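Local coordinates for P450 epoxidase (Sorangium cellulosum, PDB 1Q5D), which belongs to the cytochrome P450 family and holds a haem together with a second bound ligand inside a largely helical fold, at residues G47-L52 with M325-I330; V69-W74 with V306-Q311. All coordinates share one frame; numbering follows the deposited sequence.

Interaction 1. Residues G47-L52 with M325-I330; sequences GRSWVL and MVFLLI
The carbonyl oxygen of Trp50 is gripped twice from the neighbouring strand: Phe327 N donates to Trp50 O over a short 2.6 Å, nearly straight at 172°, and the CA-H of Val326 approaches the same oxygen. Phe327 O is held likewise, by Leu52 N at 2.8 Å and by the CA-H of Val51. With Trp50 N bonded to Met325 O and Leu329 N to Leu52 O, this is parallel pairing in which Trp50 and Leu52 each bond to residues on both sides of their partners, Val326 and Leu328. Before the strand, Arg48 takes positive backbone angles and forms a G1 beta bulge with Ser49 against Trp44; a water accepts from Met325 N and lies where it can donate to Arg48 O.

Ser49, Val51, Met325 and Phe327 share one face. Ser49 CB sits only 3.5 Å from Met325 CB, a tight approach. Beyond CB the small serine carries just its OG, which meets the edge of the Phe327 ring in plane, 3.3 Å from CD1. That hydroxyl is buried and has no polar partner in the model. The flexible Met325 chain bends about its CG-SD bond (chi3 75°), which brings CE to 3.6 Å from Gly47 O. On the other face, branched aliphatic chains fit together, Leu52 CD1 resting 3.8 Å from Val326 CG1. Trp50, partly exposed, turns the end of its side chain away from 325-330: NE1 bonds to Glu324 OE1 and the ring meets Tyr43 edge-to-face.

The pair lies in the interior of the P450 mixed sheet. Strand 41-44 flanks 49-52, strand 304-309 flanks 325-329, and helix 55-62 packs against Leu52 and Leu328; on the opposite face Phe327 touches the bound EPB.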
loop_
_atom_site.group_PDB
_atom_site.type_symbol
_atom_site.label_atom_id
_atom_site.label_comp_id
_atom_site.label_asym_id
_atom_site.label_seq_id
_atom_site.Cartn_x
_atom_site.Cartn_y
_atom_site.Cartn_z
ATOM N N GLY A 47 -8.787 7.708 17.526
ATOM C CA GLY A 47 -9.026 7.662 16.100
ATOM C C GLY A 47 -10.321 8.350 15.717
ATOM O O GLY A 47 -10.561 8.612 14.548
ATOM N N ARG A 48 -11.168 8.638 16.706
ATOM C CA ARG A 48 -12.469 9.253 16.439
ATOM C C ARG A 48 -13.250 8.478 15.384
ATOM O O ARG A 48 -13.803 9.064 14.453
ATOM C CB ARG A 48 -12.333 10.709 15.971
ATOM C CG ARG A 48 -11.639 11.669 16.936
ATOM C CD ARG A 48 -10.715 12.656 16.232
ATOM N NE ARG A 48 -11.452 13.595 15.397
ATOM C CZ ARG A 48 -10.974 14.184 14.308
ATOM N NH1 ARG A 48 -9.748 13.939 13.874
ATOM N NH2 ARG A 48 -11.734 15.027 13.641
ATOM N N SER A 49 -13.294 7.161 15.506
ATOM C CA SER A 49 -14.040 6.386 14.524
ATOM C C SER A 49 -14.366 5.005 15.055
ATOM O O SER A 49 -13.742 4.533 15.996
ATOM C CB SER A 49 -13.237 6.259 13.226
ATOM O OG SER A 49 -12.151 5.383 13.412
ATOM N N TRP A 50 -15.363 4.370 14.452
ATOM C CA TRP A 50 -15.675 2.982 14.754
ATOM C C TRP A 50 -14.643 2.058 14.114
ATOM O O TRP A 50 -14.046 2.421 13.102
ATOM C CB TRP A 50 -17.056 2.661 14.208
ATOM C CG TRP A 50 -18.142 3.427 14.888
ATOM C CD1 TRP A 50 -18.770 4.561 14.433
ATOM C CD2 TRP A 50 -18.733 3.119 16.151
ATOM N NE1 TRP A 50 -19.723 4.964 15.338
ATOM C CE2 TRP A 50 -19.715 4.099 16.405
ATOM C CE3 TRP A 50 -18.546 2.095 17.092
ATOM C CZ2 TRP A 50 -20.508 4.085 17.556
ATOM C CZ3 TRP A 50 -19.326 2.099 18.251
ATOM C CH2 TRP A 50 -20.296 3.084 18.461
ATOM N N VAL A 51 -14.467 0.864 14.686
ATOM C CA VAL A 51 -13.479 -0.115 14.211
ATOM C C VAL A 51 -14.158 -1.474 14.063
ATOM O O VAL A 51 -14.727 -2.003 15.033
ATOM C CB VAL A 51 -12.299 -0.251 15.188
ATOM C CG1 VAL A 51 -11.343 -1.363 14.760
ATOM C CG2 VAL A 51 -11.529 1.074 15.304
ATOM N N LEU A 52 -14.106 -2.041 12.861
ATOM C CA LEU A 52 -14.665 -3.374 12.622
ATOM C C LEU A 52 -13.567 -4.429 12.633
ATOM O O LEU A 52 -12.560 -4.307 11.909
ATOM C CB LEU A 52 -15.443 -3.399 11.304
ATOM C CG LEU A 52 -16.739 -2.587 11.315
ATOM C CD1 LEU A 52 -17.212 -2.295 9.904
ATOM C CD2 LEU A 52 -17.814 -3.334 12.103
ATOM N N MET A 325 -16.691 8.193 10.852
ATOM C CA MET A 325 -15.672 7.375 10.216
ATOM C C MET A 325 -15.703 5.933 10.728
ATOM O O MET A 325 -15.997 5.659 11.903
ATOM C CB MET A 325 -14.273 8.003 10.416
ATOM C CG MET A 325 -13.149 7.275 9.674
ATOM S SD MET A 325 -11.665 8.299 9.442
ATOM C CE MET A 325 -11.039 8.261 11.045
ATOM N N VAL A 326 -15.410 5.002 9.833
ATOM C CA VAL A 326 -15.292 3.613 10.224
ATOM C C VAL A 326 -13.990 3.024 9.693
ATOM O O VAL A 326 -13.715 3.114 8.494
ATOM C CB VAL A 326 -16.477 2.782 9.666
ATOM C CG1 VAL A 326 -16.445 1.391 10.233
ATOM C CG2 VAL A 326 -17.826 3.481 9.969
ATOM N N PHE A 327 -13.201 2.440 10.592
ATOM C CA PHE A 327 -11.981 1.729 10.245
ATOM C C PHE A 327 -12.235 0.236 10.078
ATOM O O PHE A 327 -12.837 -0.407 10.939
ATOM C CB PHE A 327 -10.927 1.923 11.330
ATOM C CG PHE A 327 -9.824 2.878 10.955
ATOM C CD1 PHE A 327 -9.758 4.143 11.539
ATOM C CD2 PHE A 327 -8.829 2.503 10.055
ATOM C CE1 PHE A 327 -8.716 5.026 11.211
ATOM C CE2 PHE A 327 -7.791 3.379 9.726
ATOM C CZ PHE A 327 -7.738 4.643 10.311
ATOM N N LEU A 328 -11.776 -0.303 8.960
ATOM C CA LEU A 328 -11.827 -1.730 8.688
ATOM C C LEU A 328 -10.515 -2.285 9.179
ATOM O O LEU A 328 -9.481 -1.965 8.607
ATOM C CB LEU A 328 -11.944 -1.944 7.172
ATOM C CG LEU A 328 -13.338 -1.777 6.571
ATOM C CD1 LEU A 328 -14.117 -0.610 7.150
ATOM C CD2 LEU A 328 -13.313 -1.694 5.048
ATOM N N LEU A 329 -10.535 -3.075 10.257
ATOM C CA LEU A 329 -9.299 -3.582 10.869
ATOM C C LEU A 329 -8.720 -4.765 10.095
ATOM O O LEU A 329 -8.881 -5.917 10.494
ATOM C CB LEU A 329 -9.509 -3.945 12.353
ATOM C CG LEU A 329 -8.281 -4.203 13.230
ATOM C CD1 LEU A 329 -7.257 -3.032 13.203
ATOM C CD2 LEU A 329 -8.679 -4.534 14.694
ATOM N N ILE A 330 -8.001 -4.462 9.011
ATOM C CA ILE A 330 -7.548 -5.481 8.065
ATOM C C ILE A 330 -6.704 -6.614 8.625
ATOM O O ILE A 330 -6.981 -7.766 8.325
ATOM C CB ILE A 330 -6.834 -4.840 6.837
ATOM C CG1 ILE A 330 -7.746 -3.842 6.115
ATOM C CG2 ILE A 330 -6.301 -5.911 5.901
ATOM C CD1 ILE A 330 -9.060 -4.384 5.652
HETATM O O HOH W 1 -15.539 10.201 12.774
#

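Interaction 2. Residues V69-W74 with V306-Q311; sequences VSREEW and VRFARQ. With HEM (protoporphyrin IX containing Fe), chain B.
Val306 places CG2 over one face of the Arg71 guanidinium, 3.5 Å from NH2, the two side chains crossing at about a right angle; both residues also line the EPB pocket. Its carbonyl oxygen accepts from Arg307 NH1 and from a water that bridges to Arg71 NH1 and a haem propionate.

Arg307 reaches that propionate with both terminal nitrogens: NH1 donates to haem O1A at 2.8 Å (172°) and NH2 to haem O2A at 3.0 Å. The paired bonds, with the one to Val306 O, fix the rotation of the guanidinium. The chain bends at chi2 (-62°), which places CD 3.8 Å from Val69 CG2, and that methyl lies over the guanidinium centre. Arginine suits this place because it spans from the strand to the negative carboxylate and offers two N-H donors to its two oxygens; the propionate probably offsets some repulsion between Arg307 and nearby Arg71.

Phe308 fills the bend of the 69-74 loop. Its CE2 sits over one face of Trp74, offset toward the rim and 3.4 Å from CG, with the ring planes turned 48° apart. Elsewhere the rim of the phenyl ring meets Arg71 NH1 and Val69 O, themselves joined by a 2.6 Å hydrogen bond; the ring has no donor or acceptor of its own to compete with this bond, and its C-H edge suits the carbonyl oxygen.

Arg310, at the exposed end, holds its NE 4.0 Å from Glu73 OE1, a loose attraction short of a salt bridge, while its NH1 bonds to Glu65 O.

The loop, whose ST turn at Ser70 leads into a short 3-10 turn, joins strand 67-68 to helix 77-82. Strand 304-309 runs antiparallel between 67-68 and 325-329, and Tyr80 of the helix packs on Arg71 and Trp74.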
loop_
_atom_site.group_PDB
_atom_site.type_symbol
_atom_site.label_atom_id
_atom_site.label_comp_id
_atom_site.label_asym_id
_atom_site.label_seq_id
_atom_site.Cartn_x
_atom_site.Cartn_y
_atom_site.Cartn_z
ATOM N N VAL A 69 -16.343 6.503 0.480
ATOM C CA VAL A 69 -14.890 6.675 0.500
ATOM C C VAL A 69 -14.491 8.148 0.632
ATOM O O VAL A 69 -13.546 8.477 1.346
ATOM C CB VAL A 69 -14.248 6.089 -0.780
ATOM C CG1 VAL A 69 -12.798 6.491 -0.885
ATOM C CG2 VAL A 69 -14.390 4.571 -0.806
ATOM N N SER A 70 -15.208 9.038 -0.054
ATOM C CA SER A 70 -14.870 10.467 -0.027
ATOM C C SER A 70 -14.810 11.039 1.386
ATOM O O SER A 70 -15.765 10.921 2.164
ATOM C CB SER A 70 -15.845 11.301 -0.865
ATOM O OG SER A 70 -15.931 12.615 -0.325
ATOM N N ARG A 71 -13.685 11.671 1.701
ATOM C CA ARG A 71 -13.462 12.219 3.023
ATOM C C ARG A 71 -14.404 13.395 3.273
ATOM O O ARG A 71 -14.566 13.831 4.414
ATOM C CB ARG A 71 -11.997 12.635 3.200
ATOM C CG ARG A 71 -11.054 11.471 3.506
ATOM C CD ARG A 71 -10.924 10.452 2.380
ATOM N NE ARG A 71 -9.870 9.464 2.625
ATOM C CZ ARG A 71 -10.021 8.156 2.486
ATOM N NH1 ARG A 71 -11.190 7.652 2.115
ATOM N NH2 ARG A 71 -9.002 7.342 2.727
ATOM N N GLU A 72 -15.037 13.884 2.210
ATOM C CA GLU A 72 -15.969 15.005 2.317
ATOM C C GLU A 72 -17.297 14.588 2.969
ATOM O O GLU A 72 -18.120 15.435 3.319
ATOM C CB GLU A 72 -16.182 15.671 0.946
ATOM C CG GLU A 72 -14.916 16.327 0.386
ATOM C CD GLU A 72 -15.126 17.064 -0.930
ATOM O OE1 GLU A 72 -15.893 16.572 -1.787
ATOM O OE2 GLU A 72 -14.513 18.141 -1.115
ATOM N N GLU A 73 -17.489 13.284 3.148
ATOM C CA GLU A 73 -18.640 12.770 3.888
ATOM C C GLU A 73 -18.361 12.721 5.387
ATOM O O GLU A 73 -19.265 12.493 6.191
ATOM C CB GLU A 73 -19.028 11.382 3.384
ATOM C CG GLU A 73 -19.464 11.356 1.930
ATOM C CD GLU A 73 -20.955 11.585 1.761
ATOM O OE1 GLU A 73 -21.463 11.346 0.647
ATOM O OE2 GLU A 73 -21.622 12.003 2.737
ATOM N N TRP A 74 -17.106 12.939 5.760
ATOM C CA TRP A 74 -16.699 12.932 7.166
ATOM C C TRP A 74 -17.250 14.126 7.946
ATOM O O TRP A 74 -17.431 15.217 7.407
ATOM C CB TRP A 74 -15.178 12.939 7.246
ATOM C CG TRP A 74 -14.597 12.519 8.541
ATOM C CD1 TRP A 74 -15.179 11.739 9.505
ATOM C CD2 TRP A 74 -13.290 12.839 9.019
ATOM N NE1 TRP A 74 -14.308 11.559 10.554
ATOM C CE2 TRP A 74 -13.138 12.224 10.279
ATOM C CE3 TRP A 74 -12.219 13.588 8.505
ATOM C CZ2 TRP A 74 -11.969 12.334 11.030
ATOM C CZ3 TRP A 74 -11.063 13.700 9.256
ATOM C CH2 TRP A 74 -10.951 13.079 10.509
ATOM N N VAL A 306 -10.394 3.172 5.634
ATOM C CA VAL A 306 -11.547 3.868 6.204
ATOM C C VAL A 306 -12.721 4.005 5.246
ATOM O O VAL A 306 -12.556 4.022 4.017
ATOM C CB VAL A 306 -11.183 5.289 6.707
ATOM C CG1 VAL A 306 -10.211 5.198 7.852
ATOM C CG2 VAL A 306 -10.597 6.122 5.588
ATOM N N ARG A 307 -13.905 4.110 5.847
ATOM C CA ARG A 307 -15.136 4.455 5.147
ATOM C C ARG A 307 -15.897 5.437 6.023
ATOM O O ARG A 307 -15.593 5.574 7.207
ATOM C CB ARG A 307 -15.992 3.209 4.897
ATOM C CG ARG A 307 -15.379 2.233 3.897
ATOM C CD ARG A 307 -15.219 2.847 2.525
ATOM N NE ARG A 307 -14.859 1.888 1.493
ATOM C CZ ARG A 307 -13.622 1.675 1.083
ATOM N NH1 ARG A 307 -12.600 2.320 1.663
ATOM N NH2 ARG A 307 -13.395 0.793 0.114
ATOM N N PHE A 308 -16.893 6.107 5.445
ATOM C CA PHE A 308 -17.696 7.076 6.182
ATOM C C PHE A 308 -19.189 6.826 5.991
ATOM O O PHE A 308 -19.644 6.563 4.881
ATOM C CB PHE A 308 -17.323 8.502 5.766
ATOM C CG PHE A 308 -15.849 8.780 5.824
ATOM C CD1 PHE A 308 -15.040 8.530 4.722
ATOM C CD2 PHE A 308 -15.266 9.280 6.977
ATOM C CE1 PHE A 308 -13.675 8.767 4.774
ATOM C CE2 PHE A 308 -13.894 9.536 7.029
ATOM C CZ PHE A 308 -13.104 9.278 5.922
ATOM N N ALA A 309 -19.941 6.887 7.086
ATOM C CA ALA A 309 -21.386 6.649 7.056
ATOM C C ALA A 309 -22.121 7.777 6.343
ATOM O O ALA A 309 -22.020 8.932 6.738
ATOM C CB ALA A 309 -21.925 6.483 8.480
ATOM N N ARG A 310 -22.872 7.430 5.302
ATOM C CA ARG A 310 -23.607 8.415 4.512
ATOM C C ARG A 310 -24.957 8.777 5.137
ATOM O O ARG A 310 -25.652 9.674 4.651
ATOM C CB ARG A 310 -23.818 7.906 3.085
ATOM C CG ARG A 310 -22.532 7.782 2.287
ATOM C CD ARG A 310 -22.688 7.047 0.974
ATOM N NE ARG A 310 -23.394 7.859 -0.008
ATOM C CZ ARG A 310 -24.282 7.384 -0.867
ATOM N NH1 ARG A 310 -24.577 6.089 -0.876
ATOM N NH2 ARG A 310 -24.878 8.204 -1.720
ATOM N N GLN A 311 -25.307 8.079 6.216
ATOM C CA GLN A 311 -26.599 8.222 6.875
ATOM C C GLN A 311 -26.530 7.510 8.221
ATOM O O GLN A 311 -25.632 6.702 8.451
ATOM C CB GLN A 311 -27.689 7.573 6.022
ATOM C CG GLN A 311 -27.629 6.054 6.063
ATOM C CD GLN A 311 -28.606 5.385 5.124
ATOM O OE1 GLN A 311 -28.882 5.895 4.038
ATOM N NE2 GLN A 311 -29.124 4.229 5.535
HETATM C CHA HEM B . -6.006 1.144 -3.481
HETATM C CHB HEM B . -3.373 -2.055 -1.018
HETATM C CHC HEM B . 0.240 -1.547 -4.230
HETATM C CHD HEM B . -2.157 2.057 -6.320
HETATM C C1A HEM B . -5.638 0.169 -2.592
HETATM C C2A HEM B . -6.484 -0.411 -1.574
HETATM C C3A HEM B . -5.752 -1.282 -0.879
HETATM C C4A HEM B . -4.423 -1.288 -1.442
HETATM C CMA HEM B . -6.248 -2.145 0.314
HETATM C CAA HEM B . -7.974 -0.062 -1.349
HETATM C CBA HEM B . -8.125 0.954 -0.213
HETATM C CGA HEM B . -9.602 1.195 0.049
HETATM O O1A HEM B . -9.944 2.104 0.868
HETATM O O2A HEM B . -10.449 0.495 -0.577
HETATM C C1B HEM B . -2.192 -2.171 -1.691
HETATM C C2B HEM B . -1.137 -3.070 -1.296
HETATM C C3B HEM B . -0.141 -2.925 -2.156
HETATM C C4B HEM B . -0.518 -1.934 -3.143
HETATM C CMB HEM B . -1.122 -4.020 -0.067
HETATM C CAB HEM B . 1.153 -3.748 -2.043
HETATM C CBB HEM B . 2.285 -3.361 -2.624
HETATM C C1C HEM B . -0.095 -0.560 -5.108
HETATM C C2C HEM B . 0.671 -0.136 -6.259
HETATM C C3C HEM B . -0.006 0.866 -6.827
HETATM C C4C HEM B . -1.217 1.087 -6.060
HETATM C CMC HEM B . 2.017 -0.778 -6.688
HETATM C CAC HEM B . 0.320 1.712 -8.072
HETATM C CBC HEM B . 1.273 1.338 -8.922
HETATM C C1D HEM B . -3.376 2.180 -5.703
HETATM C C2D HEM B . -4.303 3.234 -5.992
HETATM C C3D HEM B . -5.504 2.957 -5.120
HETATM C C4D HEM B . -5.173 1.773 -4.375
HETATM C CMD HEM B . -4.115 4.382 -6.997
HETATM C CAD HEM B . -6.816 3.758 -5.058
HETATM C CBD HEM B . -7.842 2.915 -5.825
HETATM C CGD HEM B . -9.196 3.581 -5.811
HETATM O O1D HEM B . -9.514 4.247 -4.794
HETATM O O2D HEM B . -9.958 3.459 -6.817
HETATM N NA HEM B . -4.380 -0.384 -2.493
HETATM N NB HEM B . -1.804 -1.474 -2.837
HETATM N NC HEM B . -1.224 0.213 -5.017
HETATM N ND HEM B . -3.911 1.340 -4.740
HETATM FE FE HEM B . -2.879 -0.204 -3.856
HETATM O O HOH W 2 -10.493 4.951 2.183
HETATM O O HOH W 3 -2.075 1.266 -2.421
#

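Overall arrangement
From the N terminus, the chain passes 47-52, then 69-74, and travels through most of the helices before returning at 306-311 and finally 325-330. Interaction 2 thus closes an inner loop that lies wholly within the larger one closed by interaction 1; the two nest without crossing. The returning segments lie on adjacent strands of one mixed sheet, probably joined by a hydrogen bond from Val326 N to Arg307 O. Phe327 packs on Val306, and Met325 on both Phe308 and Trp74, so the contacts adjoin. Together they tie strand 49-52 and the loop before helix 77-82 to strands 304-309 and 325-329, beside the haem propionate and the EPB pocket.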